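Local coordinates for alanine racemase (Acinetobacter baumannii, PDB 4QHR), which belongs to the alanine racemase family, pairing a TIM-barrel N-terminal domain with a mainly beta C-terminal domain and carrying a lysine-linked pyridoxal phosphate group, at residues 5-10 with 235-240. Residues are numbered along the deposited sequence; the frame is centred on the assembly and turned at random.
Sequences TVYIDR and TFTAEI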
loop_
_atom_site.group_PDB
_atom_site.type_symbol
_atom_site.label_atom_id
_atom_site.label_comp_id
_atom_site.label_asym_id
_atom_site.label_seq_id
_atom_site.Cartn_x
_atom_site.Cartn_y
_atom_site.Cartn_z
ATOM N N THR A 5 9.477 -10.520 1.209
ATOM C CA THR A 5 10.414 -10.139 0.150
ATOM C C THR A 5 9.751 -9.850 -1.219
ATOM O O THR A 5 8.829 -10.511 -1.646
ATOM C CB THR A 5 11.412 -11.275 -0.014
ATOM O OG1 THR A 5 11.888 -11.664 1.273
ATOM C CG2 THR A 5 12.613 -10.859 -0.846
ATOM N N VAL A 6 10.265 -8.838 -1.885
ATOM C CA VAL A 6 9.819 -8.390 -3.202
ATOM C C VAL A 6 11.039 -8.547 -4.115
ATOM O O VAL A 6 12.046 -7.853 -3.911
ATOM C CB VAL A 6 9.372 -6.944 -3.184
ATOM C CG1 VAL A 6 9.189 -6.390 -4.600
ATOM C CG2 VAL A 6 8.073 -6.758 -2.366
ATOM N N TYR A 7 10.932 -9.463 -5.062
ATOM C CA TYR A 7 11.990 -9.810 -6.032
ATOM C C TYR A 7 11.619 -9.207 -7.354
ATOM O O TYR A 7 10.462 -9.301 -7.749
ATOM C CB TYR A 7 12.067 -11.331 -6.277
ATOM C CG TYR A 7 12.450 -12.157 -5.085
ATOM C CD1 TYR A 7 11.477 -12.657 -4.222
ATOM C CD2 TYR A 7 13.743 -12.439 -4.824
ATOM C CE1 TYR A 7 11.805 -13.422 -3.131
ATOM C CE2 TYR A 7 14.081 -13.182 -3.725
ATOM C CZ TYR A 7 13.100 -13.679 -2.888
ATOM O OH TYR A 7 13.409 -14.427 -1.797
ATOM N N ILE A 8 12.599 -8.643 -8.036
ATOM C CA ILE A 8 12.415 -8.006 -9.332
ATOM C C ILE A 8 13.346 -8.644 -10.362
ATOM O O ILE A 8 14.579 -8.502 -10.252
ATOM C CB ILE A 8 12.714 -6.475 -9.239
ATOM C CG1 ILE A 8 11.924 -5.801 -8.124
ATOM C CG2 ILE A 8 12.409 -5.805 -10.579
ATOM C CD1 ILE A 8 10.409 -5.749 -8.415
ATOM N N ASP A 9 12.781 -9.309 -11.360
ATOM C CA ASP A 9 13.510 -10.043 -12.439
ATOM C C ASP A 9 13.843 -9.110 -13.613
ATOM O O ASP A 9 12.961 -8.723 -14.365
ATOM C CB ASP A 9 12.659 -11.241 -12.822
ATOM C CG ASP A 9 13.174 -12.062 -14.003
ATOM O OD1 ASP A 9 14.260 -11.877 -14.590
ATOM O OD2 ASP A 9 12.380 -12.983 -14.342
ATOM N N ARG A 10 15.130 -8.738 -13.713
ATOM C CA ARG A 10 15.654 -7.797 -14.762
ATOM C C ARG A 10 15.539 -8.409 -16.153
ATOM O O ARG A 10 15.258 -7.746 -17.122
ATOM C CB ARG A 10 17.136 -7.412 -14.494
ATOM N N THR A 235 8.020 -11.035 -8.075
ATOM C CA THR A 235 7.546 -12.086 -7.170
ATOM C C THR A 235 7.492 -11.563 -5.736
ATOM O O THR A 235 8.499 -11.007 -5.203
ATOM C CB THR A 235 8.428 -13.325 -7.269
ATOM O OG1 THR A 235 8.522 -13.677 -8.647
ATOM C CG2 THR A 235 7.761 -14.492 -6.533
ATOM N N PHE A 236 6.348 -11.745 -5.079
ATOM C CA PHE A 236 6.131 -11.237 -3.711
ATOM C C PHE A 236 6.021 -12.499 -2.841
ATOM O O PHE A 236 5.101 -13.304 -3.016
ATOM C CB PHE A 236 4.852 -10.386 -3.706
ATOM C CG PHE A 236 4.507 -9.689 -2.389
ATOM C CD1 PHE A 236 5.464 -9.338 -1.417
ATOM C CD2 PHE A 236 3.201 -9.325 -2.160
ATOM C CE1 PHE A 236 5.071 -8.674 -0.247
ATOM C CE2 PHE A 236 2.804 -8.685 -1.003
ATOM C CZ PHE A 236 3.734 -8.369 -0.044
ATOM N N THR A 237 6.987 -12.671 -1.928
ATOM C CA THR A 237 7.017 -13.836 -1.023
ATOM C C THR A 237 7.010 -13.547 0.478
ATOM O O THR A 237 7.300 -12.458 0.936
ATOM C CB THR A 237 8.208 -14.778 -1.333
ATOM O OG1 THR A 237 9.443 -14.223 -0.847
ATOM C CG2 THR A 237 8.273 -15.074 -2.846
ATOM N N ALA A 238 6.644 -14.581 1.250
ATOM C CA ALA A 238 6.780 -14.589 2.695
ATOM C C ALA A 238 6.997 -16.068 3.138
ATOM O O ALA A 238 7.237 -16.929 2.307
ATOM C CB ALA A 238 5.568 -13.928 3.375
ATOM N N GLU A 239 6.974 -16.349 4.419
ATOM C CA GLU A 239 7.214 -17.691 4.922
ATOM C C GLU A 239 6.189 -18.097 5.959
ATOM O O GLU A 239 5.529 -17.267 6.631
ATOM C CB GLU A 239 8.649 -17.808 5.532
ATOM C CG GLU A 239 9.732 -17.981 4.469
ATOM C CD GLU A 239 11.104 -18.084 5.085
ATOM O OE1 GLU A 239 11.191 -18.275 6.340
ATOM O OE2 GLU A 239 12.077 -17.977 4.325
ATOM N N ILE A 240 6.052 -19.405 6.068
ATOM C CA ILE A 240 5.255 -20.001 7.148
ATOM C C ILE A 240 5.911 -19.833 8.515
ATOM O O ILE A 240 7.038 -20.224 8.712
ATOM C CB ILE A 240 4.931 -21.467 6.863
ATOM C CG1 ILE A 240 3.946 -21.488 5.698
ATOM C CG2 ILE A 240 4.320 -22.102 8.115
ATOM C CD1 ILE A 240 3.614 -22.866 5.138
HETATM O O HOH W 1 10.128 -13.878 1.896
#
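T5, V6 and Y7 pair antiparallel with T237, F236 and T235, joining the chain's first strand, 4-8, to the long strand 234-246 of the C-terminal sheet; the short segments run at 151° to each other. T5–T237 and Y7–T235 are hydrogen-bonded pairs with two bonds each. T5 N to T237 O and T237 N to T5 O both measure 2.9 Å. Y7 N to T235 O, also 2.9 Å, is nearly straight at 176°; the return bond from T235 N to Y7 O, 3.0 Å, is less straight. Between them V6 and F236 form the non-hydrogen-bonded pair, where V6 CG2 lies 3.8 Å from F236 CD1. On this face the W323 ring meets the F236 ring at a slant. On the other face, T237 OG1 sits between backbone N and carbonyl carbon (chi1 76°) and reaches the edge of the Y7 ring, 3.4 Å from Y7 CE1. T5 CG2 covers one face of that ring near its rim. A water links T5 OG1 (2.9 Å) and T237 OG1 (2.8 Å). Strand 352-355 pairs with the far edge of 4-8, placing it inside the sheet. The register is thus fixed by the main chain: the V6 and F236 side chains add apolar contact to it, while on the T5, Y7 and T237 face the two threonine hydroxyls, too far apart to bond directly, are joined through the water.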